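Local coordinates for FEZ-1 protein (Fluoribacter gormanii, PDB 5WCK), which probably hydrolyses beta-lactam antibiotics, as a monomeric zinc-dependent metallo-beta-lactamase of subclass B3 that carries two zinc ions in its active site, at residues F219-K224 / P235-P239. The protein carries 2 engineered substitutions. Numbering follows the deposited sequence.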
ATOM      1  N   PHE A 219       9.823   4.532  -3.839  1.00  6.60           N
ATOM      2  CA  PHE A 219       9.765   4.701  -5.285  1.00  6.50           C
ATOM      3  C   PHE A 219      10.207   6.106  -5.708  1.00  8.34           C
ATOM      4  O   PHE A 219      10.012   6.461  -6.842  1.00  7.25           O
ATOM      5  CB  PHE A 219       8.377   4.358  -5.827  1.00  7.47           C
ATOM      6  CG  PHE A 219       7.238   5.223  -5.347  1.00  5.87           C
ATOM      7  CD1 PHE A 219       6.595   4.942  -4.145  1.00  6.43           C
ATOM      8  CD2 PHE A 219       6.803   6.310  -6.082  1.00  6.84           C
ATOM      9  CE1 PHE A 219       5.515   5.708  -3.721  1.00  6.31           C
ATOM     10  CE2 PHE A 219       5.738   7.091  -5.641  1.00  6.04           C
ATOM     11  CZ  PHE A 219       5.107   6.797  -4.453  1.00  6.88           C
ATOM     12  N   ASP A 220      10.837   6.872  -4.808  1.00  7.56           N
ATOM     13  CA  ASP A 220      11.458   8.175  -5.192  1.00  6.61           C
ATOM     14  C   ASP A 220      10.376   9.193  -5.571  1.00  5.79           C
ATOM     15  O   ASP A 220      10.544   9.929  -6.536  1.00  6.44           O
ATOM     16  CB  ASP A 220      12.515   8.010  -6.289  1.00  7.94           C
ATOM     17  CG  ASP A 220      13.529   9.144  -6.373  1.00 14.16           C
ATOM     18  OD1 ASP A 220      13.647   9.896  -5.391  1.00 21.02           O
ATOM     19  OD2 ASP A 220      14.192   9.248  -7.434  1.00 16.32           O
ATOM     20  N   LEU A 221       9.292   9.256  -4.800  1.00  6.00           N
ATOM     21  CA  LEU A 221       8.164  10.181  -5.058  1.00  5.33           C
ATOM     22  C   LEU A 221       8.673  11.609  -5.269  1.00  7.15           C
ATOM     23  O   LEU A 221       8.270  12.266  -6.222  1.00  6.35           O
ATOM     24  CB  LEU A 221       7.164  10.164  -3.898  1.00  6.66           C
ATOM     25  CG  LEU A 221       6.097  11.269  -3.941  1.00  7.00           C
ATOM     26  CD1 LEU A 221       5.115  11.020  -5.067  1.00 10.46           C
ATOM     27  CD2 LEU A 221       5.373  11.407  -2.611  1.00  8.37           C
ATOM     28  N   LYS A 222       9.481  12.098  -4.328  1.00  7.23           N
ATOM     29  CA  LYS A 222       9.832  13.533  -4.361  1.00  6.57           C
ATOM     30  C   LYS A 222      10.566  13.914  -5.650  1.00  7.19           C
ATOM     31  O   LYS A 222      10.177  14.880  -6.318  1.00  8.67           O
ATOM     32  CB  LYS A 222      10.678  13.932  -3.150  1.00  6.68           C
ATOM     33  CG  LYS A 222       9.970  13.819  -1.813  1.00  6.71           C
ATOM     34  CD  LYS A 222      10.945  14.018  -0.687  1.00  7.59           C
ATOM     35  CE  LYS A 222      10.333  13.996   0.685  1.00 10.23           C
ATOM     36  NZ  LYS A 222      11.395  14.069   1.707  1.00 10.81           N
ATOM     37  N   ASN A 223      11.635  13.189  -6.005  1.00  6.29           N
ATOM     38  CA  ASN A 223      12.425  13.529  -7.194  1.00  5.51           C
ATOM     39  C   ASN A 223      11.589  13.323  -8.460  1.00  8.38           C
ATOM     40  O   ASN A 223      11.688  14.096  -9.390  1.00  7.13           O
ATOM     41  CB  ASN A 223      13.759  12.786  -7.248  1.00  7.60           C
ATOM     42  CG  ASN A 223      14.697  13.234  -6.146  1.00 12.30           C
ATOM     43  OD1 ASN A 223      15.034  14.422  -6.036  1.00 12.37           O
ATOM     44  ND2 ASN A 223      15.120  12.306  -5.297  1.00 17.32           N
ATOM     45  N   LYS A 224      10.745  12.288  -8.488  1.00  6.97           N
ATOM     46  CA  LYS A 224       9.922  12.051  -9.654  1.00  6.50           C
ATOM     47  C   LYS A 224       8.867  13.155  -9.811  1.00  6.92           C
ATOM     48  O   LYS A 224       8.558  13.542 -10.908  1.00  9.22           O
ATOM     49  CB  LYS A 224       9.288  10.668  -9.577  1.00  6.12           C
ATOM     50  CG  LYS A 224      10.280   9.550  -9.874  1.00  6.32           C
ATOM     51  CD  LYS A 224       9.698   8.175  -9.681  1.00  5.87           C
ATOM     52  CE  LYS A 224      10.693   7.077  -9.992  1.00  6.80           C
ATOM     53  NZ  LYS A 224      10.212   5.750  -9.551  1.00  7.42           N
ATOM     54  N   PRO A 235       7.692  10.394 -15.442  1.00  9.96           N
ATOM     55  CA  PRO A 235       8.765   9.863 -14.613  1.00 10.36           C
ATOM     56  C   PRO A 235       8.347   8.729 -13.661  1.00  6.90           C
ATOM     57  O   PRO A 235       9.235   8.050 -13.130  1.00 11.00           O
ATOM     58  CB  PRO A 235       9.230  11.062 -13.778  1.00 14.87           C
ATOM     59  CG  PRO A 235       8.057  12.009 -13.791  1.00 14.99           C
ATOM     60  CD  PRO A 235       7.372  11.791 -15.120  1.00 18.33           C
ATOM     61  N   PHE A 236       7.029   8.502 -13.523  1.00  7.29           N
ATOM     62  CA  PHE A 236       6.552   7.408 -12.684  1.00  6.50           C
ATOM     63  C   PHE A 236       6.575   6.101 -13.484  1.00  6.69           C
ATOM     64  O   PHE A 236       6.423   5.050 -12.902  1.00  7.33           O
ATOM     65  CB  PHE A 236       5.189   7.729 -12.074  1.00  6.20           C
ATOM     66  CG  PHE A 236       5.307   8.817 -11.038  1.00  6.39           C
ATOM     67  CD1 PHE A 236       5.716   8.521  -9.754  1.00  5.92           C
ATOM     68  CD2 PHE A 236       5.154  10.149 -11.393  1.00  7.75           C
ATOM     69  CE1 PHE A 236       5.917   9.524  -8.816  1.00  7.35           C
ATOM     70  CE2 PHE A 236       5.337  11.149 -10.456  1.00  7.14           C
ATOM     71  CZ  PHE A 236       5.735  10.840  -9.179  1.00  6.62           C
ATOM     72  N   VAL A 237       6.794   6.166 -14.797  1.00  6.79           N
ATOM     73  CA  VAL A 237       7.125   4.956 -15.590  1.00  6.20           C
ATOM     74  C   VAL A 237       8.599   4.667 -15.338  1.00  6.31           C
ATOM     75  O   VAL A 237       9.482   5.381 -15.822  1.00  8.79           O
ATOM     76  CB  VAL A 237       6.809   5.127 -17.093  1.00  5.85           C
ATOM     77  CG1 VAL A 237       7.257   3.916 -17.911  1.00  8.85           C
ATOM     78  CG2 VAL A 237       5.349   5.414 -17.315  1.00  7.71           C
ATOM     79  N   ASP A 238       8.850   3.629 -14.522  1.00  5.57           N
ATOM     80  CA  ASP A 238      10.197   3.359 -14.040  1.00  6.69           C
ATOM     81  C   ASP A 238      10.374   1.859 -13.852  1.00  6.28           C
ATOM     82  O   ASP A 238      10.595   1.384 -12.744  1.00  6.64           O
ATOM     83  CB  ASP A 238      10.463   4.088 -12.725  1.00  6.68           C
ATOM     84  CG  ASP A 238      11.880   3.967 -12.187  1.00  7.84           C
ATOM     85  OD1 ASP A 238      12.813   3.633 -12.975  1.00  9.05           O
ATOM     86  OD2 ASP A 238      12.061   4.202 -10.963  1.00  8.30           O
ATOM     87  N   PRO A 239      10.329   1.069 -14.933  1.00  6.27           N
ATOM     88  CA  PRO A 239      10.519  -0.377 -14.825  1.00  6.40           C
ATOM     89  C   PRO A 239      11.891  -0.799 -14.284  1.00  9.06           C
ATOM     90  O   PRO A 239      11.987  -1.819 -13.578  1.00  8.47           O
ATOM     91  CB  PRO A 239      10.297  -0.887 -16.255  1.00  8.76           C
ATOM     92  CG  PRO A 239      10.562   0.327 -17.119  1.00  8.57           C
ATOM     93  CD  PRO A 239      10.043   1.485 -16.312  1.00  8.49           C
TER
HETATM   94  O   HOH W   1       7.548   5.319 -10.352  1.00  6.58           O
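Lys-224 turns CG away from its own carbonyl carbon (chi1 -75°) and then runs fully extended, a conformation that carries NZ from the first turn of helix 221-229 across to Asp-238. In the latter, CG lies anti to the backbone N, which presents OD2 to the lysine. The resulting salt bridge, Lys-224 NZ to Asp-238 OD2, measures 2.8 Å; the ammonium meets the oxygen on its anti side, 18° out of the carboxylate plane, and the two side chains cross at about a right angle. Two further bonds fix NZ. One goes back to Phe-219 O at 2.8 Å, the donor somewhat out of the carbonyl plane; the other goes to a water that in turn donates to Phe-236 O. Three oxygen partners thus satisfy the charged end of a buried lysine, which should favour its protonated form. The aliphatic stem is used as well. Lys-224 CB lies over one face of the Phe-236 ring, 3.9 Å from its centroid and 25° off the normal, displaced toward the rim: a CH-pi contact. At the ring's edge, Phe-236 CE1 approaches Phe-219 CE2 at 4.0 Å, while Leu-221 CD1 comes in obliquely to the same CE1 at 4.1 Å. Phe-11 also meets the Phe-236 ring, extending this apolar packing to strand 11-14. Asp-238 OD1 accepts from Gly-241 N, so one carboxylate both binds the lysine and serves as N-cap of helix 239-262. Phe-219 lies about 6 Å, side chain to side chain, from the zinc ligand His-215. Lys-224 and Asp-238 both pack on Phe-211 of strand 210-213, so a buried salt bridge joins helix 221-229 to the N-cap residue of helix 239-262 in the metallo-beta-lactamase fold.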